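Local coordinates for protein acyl-CoA thioesterase II (Mycobacterium avium subsp. paratuberculosis, PDB 4R9Z) that probably hydrolyses fatty acyl-CoA thioesters to free fatty acid and coenzyme A, as a double hot-dog thioesterase of the TesB type, at residues B[10-15]-B[192-197]; B[36-41]-B[153-158]; B[40-45]-B[64-69]. All blocks are in the same frame, centred on the assembly; numbering follows the deposited sequence.

Contact 1: residues B[10-15]-B[192-197]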
loop_
_atom_site.group_PDB
_atom_site.type_symbol
_atom_site.label_atom_id
_atom_site.label_comp_id
_atom_site.label_asym_id
_atom_site.label_seq_id
_atom_site.Cartn_x
_atom_site.Cartn_y
_atom_site.Cartn_z
ATOM N N ASP B 10 -9.550 27.074 6.210
ATOM C CA ASP B 10 -9.016 26.541 7.456
ATOM C C ASP B 10 -8.174 25.295 7.205
ATOM O O ASP B 10 -7.189 25.055 7.903
ATOM C CB ASP B 10 -10.148 26.235 8.435
ATOM C CG ASP B 10 -10.910 27.478 8.839
ATOM O OD1 ASP B 10 -10.314 28.575 8.791
ATOM O OD2 ASP B 10 -12.100 27.360 9.205
ATOM N N VAL B 11 -8.560 24.504 6.208
ATOM C CA VAL B 11 -7.794 23.316 5.848
ATOM C C VAL B 11 -6.446 23.703 5.260
ATOM O O VAL B 11 -5.405 23.221 5.707
ATOM C CB VAL B 11 -8.553 22.422 4.847
ATOM C CG1 VAL B 11 -7.625 21.371 4.255
ATOM C CG2 VAL B 11 -9.751 21.774 5.523
ATOM N N LEU B 12 -6.472 24.589 4.271
ATOM C CA LEU B 12 -5.255 25.051 3.613
ATOM C C LEU B 12 -4.268 25.642 4.616
ATOM O O LEU B 12 -3.056 25.473 4.479
ATOM C CB LEU B 12 -5.593 26.079 2.537
ATOM C CG LEU B 12 -6.353 25.536 1.331
ATOM C CD1 LEU B 12 -6.683 26.663 0.379
ATOM C CD2 LEU B 12 -5.526 24.471 0.629
ATOM N N ALA B 13 -4.795 26.344 5.613
ATOM C CA ALA B 13 -3.967 26.918 6.664
ATOM C C ALA B 13 -3.240 25.830 7.455
ATOM O O ALA B 13 -2.027 25.902 7.650
ATOM C CB ALA B 13 -4.808 27.774 7.592
ATOM N N THR B 14 -3.981 24.820 7.902
ATOM C CA THR B 14 -3.397 23.734 8.686
ATOM C C THR B 14 -2.414 22.913 7.854
ATOM O O THR B 14 -1.489 22.311 8.393
ATOM C CB THR B 14 -4.477 22.792 9.260
ATOM O OG1 THR B 14 -5.327 22.321 8.207
ATOM C CG2 THR B 14 -5.311 23.511 10.309
ATOM N N LEU B 15 -2.616 22.891 6.540
ATOM C CA LEU B 15 -1.719 22.163 5.657
ATOM C C LEU B 15 -0.404 22.902 5.442
ATOM O O LEU B 15 0.575 22.312 4.990
ATOM C CB LEU B 15 -2.392 21.882 4.317
ATOM C CG LEU B 15 -3.582 20.926 4.436
ATOM C CD1 LEU B 15 -4.095 20.513 3.070
ATOM C CD2 LEU B 15 -3.208 19.709 5.267
ATOM N N ALA B 192 -1.555 17.178 -4.630
ATOM C CA ALA B 192 -1.397 15.754 -4.385
ATOM C C ALA B 192 -1.811 15.390 -2.961
ATOM O O ALA B 192 -2.483 14.382 -2.742
ATOM C CB ALA B 192 0.029 15.331 -4.643
ATOM N N SER B 193 -1.432 16.221 -1.994
ATOM C CA SER B 193 -1.782 15.947 -0.606
ATOM C C SER B 193 -3.282 16.101 -0.390
ATOM O O SER B 193 -3.869 15.403 0.433
ATOM C CB SER B 193 -1.026 16.871 0.349
ATOM O OG SER B 193 -1.408 18.223 0.161
ATOM N N LEU B 194 -3.906 16.989 -1.157
ATOM C CA LEU B 194 -5.342 17.204 -1.038
ATOM C C LEU B 194 -6.095 16.039 -1.653
ATOM O O LEU B 194 -7.144 15.630 -1.157
ATOM C CB LEU B 194 -5.759 18.508 -1.710
ATOM C CG LEU B 194 -5.431 19.782 -0.939
ATOM C CD1 LEU B 194 -5.579 20.990 -1.848
ATOM C CD2 LEU B 194 -6.339 19.898 0.273
ATOM N N VAL B 195 -5.548 15.509 -2.740
ATOM C CA VAL B 195 -6.062 14.284 -3.320
ATOM C C VAL B 195 -5.992 13.162 -2.289
ATOM O O VAL B 195 -6.994 12.505 -2.009
ATOM C CB VAL B 195 -5.283 13.885 -4.571
ATOM C CG1 VAL B 195 -5.590 12.445 -4.938
ATOM C CG2 VAL B 195 -5.635 14.817 -5.710
ATOM N N ALA B 196 -4.812 12.956 -1.717
ATOM C CA ALA B 196 -4.637 11.956 -0.671
ATOM C C ALA B 196 -5.568 12.216 0.508
ATOM O O ALA B 196 -6.184 11.289 1.031
ATOM C CB ALA B 196 -3.189 11.922 -0.208
ATOM N N TYR B 197 -5.656 13.479 0.919
ATOM C CA TYR B 197 -6.538 13.913 2.007
ATOM C C TYR B 197 -7.969 13.413 1.796
ATOM O O TYR B 197 -8.547 12.763 2.665
ATOM C CB TYR B 197 -6.518 15.443 2.111
ATOM C CG TYR B 197 -7.009 16.043 3.415
ATOM C CD1 TYR B 197 -8.092 15.506 4.102
ATOM C CD2 TYR B 197 -6.388 17.167 3.953
ATOM C CE1 TYR B 197 -8.538 16.062 5.286
ATOM C CE2 TYR B 197 -6.828 17.732 5.139
ATOM C CZ TYR B 197 -7.904 17.176 5.799
ATOM O OH TYR B 197 -8.343 17.733 6.979
#
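This is a helix-helix contact inside the double hot-dog fold of a TesB-type thioesterase. The N-terminal helix 8-15 meets helix 188-201, which lies in the second hot-dog half. The axes of the two short segments come no closer than 12.1 Å and their directions differ by 115°. The backbones are therefore well separated, and the side chains make the contact. Leu194 and Tyr197 of one helix meet Val11, Leu12 and Leu15 of the other, and the meeting is wholly apolar.

Leu15 and Leu194 cross obliquely. Leu15 CD1 comes within 3.6 Å of Leu194 CD2, the closest approach of the contact. Both leucines carry CG anti to the carbonyl carbon, beside the backbone N. Leu12 adds a looser touch from its CD2 to Leu194 CD1 at 4.3 Å.

Tyr197 holds CG anti to its backbone N (chi1 -162°), which sends the ring across toward helix 8-15. Val11 meets it tip to tip. Its CG1 is also anti to the backbone N and lies 3.8 Å from Tyr197 CE2. Leu15 CD2 sits at the ring edge, near the ring plane, 4.1 Å from the same Tyr197 CE2. The phenol oxygen has a polar partner: Tyr197 OH is hydrogen-bonded to His41 ND1 of helix 39-52. Trp158 meets the Tyr197 ring edge-to-face.

Within 10-15, Val11 O accepts two bonds, one from Leu15 N in the regular helical pattern and one from the Thr14 hydroxyl. Thr14 OG1 donates in the carbonyl plane, on a lone pair of Val11 O, at 2.7 Å.

Contact 2: residues B[36-41]-B[153-158]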
loop_
_atom_site.group_PDB
_atom_site.type_symbol
_atom_site.label_atom_id
_atom_site.label_comp_id
_atom_site.label_asym_id
_atom_site.label_seq_id
_atom_site.Cartn_x
_atom_site.Cartn_y
_atom_site.Cartn_z
ATOM N N HIS B 36 -11.197 13.962 17.274
ATOM C CA HIS B 36 -10.478 12.856 16.792
ATOM C C HIS B 36 -9.870 13.469 15.643
ATOM O O HIS B 36 -10.518 14.232 14.977
ATOM C CB HIS B 36 -11.441 11.825 16.293
ATOM C CG HIS B 36 -10.779 10.649 15.679
ATOM N ND1 HIS B 36 -9.990 9.788 16.404
ATOM C CD2 HIS B 36 -10.785 10.185 14.413
ATOM C CE1 HIS B 36 -9.540 8.843 15.608
ATOM N NE2 HIS B 36 -9.998 9.066 14.393
ATOM N N ILE B 37 -8.604 13.192 15.425
ATOM C CA ILE B 37 -7.982 13.660 14.198
ATOM C C ILE B 37 -8.274 12.665 13.102
ATOM O O ILE B 37 -8.149 11.461 13.310
ATOM C CB ILE B 37 -6.459 13.809 14.333
ATOM C CG1 ILE B 37 -6.100 14.722 15.499
ATOM C CG2 ILE B 37 -5.855 14.337 13.041
ATOM C CD1 ILE B 37 -4.617 14.791 15.757
ATOM N N LEU B 38 -8.644 13.162 11.929
ATOM C CA LEU B 38 -8.926 12.276 10.810
ATOM C C LEU B 38 -7.649 11.832 10.119
ATOM O O LEU B 38 -6.750 12.637 9.885
ATOM C CB LEU B 38 -9.853 12.952 9.804
ATOM C CG LEU B 38 -11.340 12.784 10.104
ATOM C CD1 LEU B 38 -11.776 13.687 11.244
ATOM C CD2 LEU B 38 -12.156 13.047 8.850
ATOM N N GLY B 39 -7.583 10.543 9.799
ATOM C CA GLY B 39 -6.436 9.981 9.116
ATOM C C GLY B 39 -6.022 10.775 7.891
ATOM O O GLY B 39 -4.863 11.171 7.766
ATOM N N GLY B 40 -6.980 11.042 7.010
ATOM C CA GLY B 40 -6.717 11.764 5.778
ATOM C C GLY B 40 -6.025 13.089 6.012
ATOM O O GLY B 40 -5.183 13.507 5.222
ATOM N N HIS B 41 -6.385 13.744 7.108
ATOM C CA HIS B 41 -5.796 15.023 7.467
ATOM C C HIS B 41 -4.340 14.889 7.907
ATOM O O HIS B 41 -3.468 15.611 7.422
ATOM C CB HIS B 41 -6.610 15.682 8.583
ATOM C CG HIS B 41 -6.015 16.959 9.088
ATOM N ND1 HIS B 41 -6.141 18.157 8.420
ATOM C CD2 HIS B 41 -5.287 17.221 10.199
ATOM C CE1 HIS B 41 -5.516 19.105 9.099
ATOM N NE2 HIS B 41 -4.992 18.563 10.183
ATOM N N TRP B 153 -17.625 18.907 11.229
ATOM C CA TRP B 153 -16.276 18.409 10.981
ATOM C C TRP B 153 -15.566 19.214 9.899
ATOM O O TRP B 153 -15.889 19.108 8.712
ATOM C CB TRP B 153 -16.310 16.936 10.578
ATOM C CG TRP B 153 -16.893 16.035 11.611
ATOM C CD1 TRP B 153 -18.216 15.878 11.909
ATOM C CD2 TRP B 153 -16.178 15.146 12.478
ATOM N NE1 TRP B 153 -18.368 14.952 12.913
ATOM C CE2 TRP B 153 -17.133 14.485 13.278
ATOM C CE3 TRP B 153 -14.824 14.846 12.658
ATOM C CZ2 TRP B 153 -16.776 13.549 14.245
ATOM C CZ3 TRP B 153 -14.473 13.912 13.616
ATOM C CH2 TRP B 153 -15.445 13.276 14.397
ATOM N N ALA B 154 -14.583 20.002 10.322
ATOM C CA ALA B 154 -13.838 20.874 9.423
ATOM C C ALA B 154 -13.151 20.099 8.302
ATOM O O ALA B 154 -13.071 20.571 7.168
ATOM C CB ALA B 154 -12.815 21.672 10.209
ATOM N N SER B 155 -12.650 18.914 8.632
ATOM C CA SER B 155 -11.959 18.068 7.663
ATOM C C SER B 155 -12.886 17.534 6.569
ATOM O O SER B 155 -12.424 17.106 5.510
ATOM C CB SER B 155 -11.287 16.905 8.383
ATOM O OG SER B 155 -11.269 17.136 9.780
ATOM N N LEU B 156 -14.184 17.508 6.849
ATOM C CA LEU B 156 -15.167 17.042 5.873
ATOM C C LEU B 156 -15.775 18.134 4.983
ATOM O O LEU B 156 -16.205 17.852 3.865
ATOM C CB LEU B 156 -16.289 16.294 6.594
ATOM C CG LEU B 156 -15.831 15.119 7.461
ATOM C CD1 LEU B 156 -17.027 14.373 8.033
ATOM C CD2 LEU B 156 -14.935 14.180 6.671
ATOM N N ARG B 157 -15.806 19.371 5.471
ATOM C CA ARG B 157 -16.552 20.437 4.791
ATOM C C ARG B 157 -15.825 21.221 3.685
ATOM O O ARG B 157 -16.419 22.119 3.084
ATOM C CB ARG B 157 -17.071 21.436 5.835
ATOM C CG ARG B 157 -18.122 20.856 6.776
ATOM C CD ARG B 157 -18.757 21.924 7.665
ATOM N NE ARG B 157 -17.977 22.207 8.869
ATOM C CZ ARG B 157 -17.207 23.279 9.031
ATOM N NH1 ARG B 157 -17.110 24.180 8.061
ATOM N NH2 ARG B 157 -16.537 23.454 10.165
ATOM N N TRP B 158 -14.566 20.899 3.405
ATOM C CA TRP B 158 -13.814 21.679 2.419
ATOM C C TRP B 158 -14.062 21.254 0.977
ATOM O O TRP B 158 -13.469 21.822 0.059
ATOM C CB TRP B 158 -12.312 21.627 2.693
ATOM C CG TRP B 158 -11.734 20.255 2.751
ATOM C CD1 TRP B 158 -11.788 19.393 3.802
ATOM C CD2 TRP B 158 -11.014 19.578 1.710
ATOM N NE1 TRP B 158 -11.143 18.222 3.486
ATOM C CE2 TRP B 158 -10.659 18.309 2.209
ATOM C CE3 TRP B 158 -10.636 19.921 0.409
ATOM C CZ2 TRP B 158 -9.945 17.384 1.453
ATOM C CZ3 TRP B 158 -9.926 18.998 -0.341
ATOM C CH2 TRP B 158 -9.589 17.745 0.183
#
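This is a surface packing contact in the double hot-dog fold, between the loop that leads into helix 39-52 and a second loop. The first belongs to the first hot-dog half. The second is residues 153-158, just before strand 159-163. Leu38, at the N-cap position of helix 39-52, carries most of the contact.

Its two methyls part company. Leu38 CD1 goes to the six-membered ring of Trp153, 3.6 Å from Trp153 CE3 and equally near CZ3. The two side chains cross at about a right angle. Leu38 CD2 goes the other way, to Leu156 CD2 at 3.7 Å, again with the side chains crossed. Ser155 touches both methyls: its OG lies 3.8 Å from Leu38 CD1, and its CB 4.0 Å from Leu38 CD2. His36 comes nearest with its carbonyl oxygen, 4.2 Å from Trp153 CZ3.

Outside the two segments, Leu38 also touches Val201 of helix 188-201, and Trp153 touches Pro33.

All the close touches of Leu38 are by its methyl groups. The two pieces are thus joined mainly by apolar packing, without directed polar bonds between them.

Contact 3: residues B[40-45]-B[64-69]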
loop_
_atom_site.group_PDB
_atom_site.type_symbol
_atom_site.label_atom_id
_atom_site.label_comp_id
_atom_site.label_asym_id
_atom_site.label_seq_id
_atom_site.Cartn_x
_atom_site.Cartn_y
_atom_site.Cartn_z
ATOM N N GLY B 40 -6.980 11.042 7.010
ATOM C CA GLY B 40 -6.717 11.764 5.778
ATOM C C GLY B 40 -6.025 13.089 6.012
ATOM O O GLY B 40 -5.183 13.507 5.222
ATOM N N HIS B 41 -6.385 13.744 7.108
ATOM C CA HIS B 41 -5.796 15.023 7.467
ATOM C C HIS B 41 -4.340 14.889 7.907
ATOM O O HIS B 41 -3.468 15.611 7.422
ATOM C CB HIS B 41 -6.610 15.682 8.583
ATOM C CG HIS B 41 -6.015 16.959 9.088
ATOM N ND1 HIS B 41 -6.141 18.157 8.420
ATOM C CD2 HIS B 41 -5.287 17.221 10.199
ATOM C CE1 HIS B 41 -5.516 19.105 9.099
ATOM N NE2 HIS B 41 -4.992 18.563 10.183
ATOM N N ILE B 42 -4.082 13.957 8.817
ATOM C CA ILE B 42 -2.747 13.797 9.364
ATOM C C ILE B 42 -1.810 13.193 8.321
ATOM O O ILE B 42 -0.620 13.504 8.308
ATOM C CB ILE B 42 -2.756 12.942 10.657
ATOM C CG1 ILE B 42 -1.437 13.101 11.415
ATOM C CG2 ILE B 42 -3.043 11.482 10.365
ATOM C CD1 ILE B 42 -1.514 12.672 12.858
ATOM N N SER B 43 -2.341 12.351 7.439
ATOM C CA SER B 43 -1.519 11.744 6.397
ATOM C C SER B 43 -1.206 12.754 5.296
ATOM O O SER B 43 -0.167 12.673 4.645
ATOM C CB SER B 43 -2.202 10.511 5.798
ATOM O OG SER B 43 -3.287 10.871 4.963
ATOM N N ALA B 44 -2.116 13.697 5.080
ATOM C CA ALA B 44 -1.889 14.765 4.113
ATOM C C ALA B 44 -0.785 15.699 4.593
ATOM O O ALA B 44 0.058 16.137 3.810
ATOM C CB ALA B 44 -3.167 15.545 3.867
ATOM N N GLN B 45 -0.810 16.005 5.886
ATOM C CA GLN B 45 0.222 16.830 6.497
ATOM C C GLN B 45 1.578 16.133 6.438
ATOM O O GLN B 45 2.591 16.748 6.105
ATOM C CB GLN B 45 -0.143 17.162 7.947
ATOM C CG GLN B 45 -1.183 18.262 8.091
ATOM C CD GLN B 45 -1.468 18.616 9.537
ATOM O OE1 GLN B 45 -1.398 17.764 10.428
ATOM N NE2 GLN B 45 -1.803 19.877 9.779
ATOM N N THR B 64 0.676 4.903 4.526
ATOM C CA THR B 64 0.502 5.474 5.851
ATOM C C THR B 64 -0.182 4.500 6.803
ATOM O O THR B 64 -1.225 3.947 6.476
ATOM C CB THR B 64 -0.327 6.768 5.781
ATOM O OG1 THR B 64 0.202 7.633 4.765
ATOM C CG2 THR B 64 -0.311 7.481 7.113
ATOM N N TYR B 65 0.407 4.293 7.980
ATOM C CA TYR B 65 -0.239 3.523 9.040
ATOM C C TYR B 65 -0.787 4.455 10.100
ATOM O O TYR B 65 -0.067 5.300 10.604
ATOM C CB TYR B 65 0.738 2.536 9.697
ATOM C CG TYR B 65 0.710 1.154 9.095
ATOM C CD1 TYR B 65 -0.420 0.358 9.193
ATOM C CD2 TYR B 65 1.809 0.649 8.423
ATOM C CE1 TYR B 65 -0.452 -0.899 8.634
ATOM C CE2 TYR B 65 1.786 -0.611 7.862
ATOM C CZ TYR B 65 0.655 -1.380 7.971
ATOM O OH TYR B 65 0.632 -2.633 7.413
ATOM N N PHE B 66 -2.051 4.283 10.463
ATOM C CA PHE B 66 -2.608 5.053 11.557
ATOM C C PHE B 66 -2.584 4.174 12.785
ATOM O O PHE B 66 -3.262 3.148 12.839
ATOM C CB PHE B 66 -4.018 5.527 11.235
ATOM C CG PHE B 66 -4.118 6.218 9.920
ATOM C CD1 PHE B 66 -3.552 7.471 9.741
ATOM C CD2 PHE B 66 -4.762 5.613 8.852
ATOM C CE1 PHE B 66 -3.627 8.115 8.520
ATOM C CE2 PHE B 66 -4.849 6.250 7.625
ATOM C CZ PHE B 66 -4.281 7.506 7.458
ATOM N N LEU B 67 -1.788 4.577 13.767
ATOM C CA LEU B 67 -1.436 3.688 14.861
ATOM C C LEU B 67 -2.189 4.014 16.130
ATOM O O LEU B 67 -2.664 3.118 16.828
ATOM C CB LEU B 67 0.070 3.748 15.135
ATOM C CG LEU B 67 0.995 3.416 13.965
ATOM C CD1 LEU B 67 2.449 3.580 14.383
ATOM C CD2 LEU B 67 0.721 2.006 13.468
ATOM N N ARG B 68 -2.276 5.300 16.433
ATOM C CA ARG B 68 -2.919 5.748 17.655
ATOM C C ARG B 68 -3.790 6.970 17.383
ATOM O O ARG B 68 -3.444 7.813 16.553
ATOM C CB ARG B 68 -1.863 6.044 18.724
ATOM C CG ARG B 68 -2.072 5.255 20.001
ATOM C CD ARG B 68 -0.812 4.541 20.470
ATOM N NE ARG B 68 -0.267 5.137 21.691
ATOM C CZ ARG B 68 -0.803 4.995 22.901
ATOM N NH1 ARG B 68 -1.908 4.279 23.062
ATOM N NH2 ARG B 68 -0.238 5.578 23.952
ATOM N N PRO B 69 -4.945 7.053 18.061
ATOM C CA PRO B 69 -5.840 8.205 17.900
ATOM C C PRO B 69 -5.237 9.479 18.479
ATOM O O PRO B 69 -4.736 9.479 19.606
ATOM C CB PRO B 69 -7.090 7.793 18.681
ATOM C CG PRO B 69 -6.603 6.799 19.670
ATOM C CD PRO B 69 -5.479 6.062 19.009
#
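The Phe66 and Ile42 side chains lie alongside each other, pointing opposite ways, and Ser43 meets the edge of the same Phe66 ring. These side chains join helix 39-52 to the end of strand 58-66 in the first hot-dog half. The axes of the short helix and strand segments approach to 9.6 Å, with their directions at 138°.

Phe66 has CG anti to its carbonyl carbon (chi1 -51°), and its ring reaches back to the helix. Ile42 CG2 lies 3.9 Å from Phe66 CE1, at an oblique approach. That methyl takes the crowded position between backbone N and carbonyl carbon, while CG1 extends anti to the N. Ser43 points its CB at the strand. Ser43 CB lies near the ring plane, 3.9 Å from Phe66 CE1. On the strand side it also packs on Thr64, with Ser43 CB 3.8 Å from Thr64 CG2. The backbones are close here, consistent with the small serine side chain: Ser43 CA and Thr64 CA are 6.6 Å apart.

Thr64 and Phe66 are hydrogen-bonded through their backbones to His222 and Arg220 of strand 218-226, from the other half. Between them in sequence, Tyr65 is hydrogen-bonded through its hydroxyl to Ser61 of the second subunit. Thr64 also packs on Met104 and Ala106. Helix 39-52 thus packs on strand 58-66, which lies between antiparallel strands 101-111 and 218-226.

In the fold
Helix 39-52 connects all three contacts. Contacts 2 and 3 share Gly40 and His41 on it, and their centres lie 11 Å apart. Contact 1 reaches it through two probable hydrogen bonds: Tyr197 OH to His41 ND1 at 2.7 Å, and Thr14 O to Gln45 NE2 at 2.8 Å. Contacts 1 and 2 also pack together through Tyr197 OH and Ser155 CB. Contacts 2 and 3 do so through Gly39 O and Phe66 CE1. Together they join the N-terminal helix, both hot-dog helices, loop 153-158 and strand 58-66. The centre of contact 1 is 10 Å from that of contact 2 and 13 Å from that of contact 3.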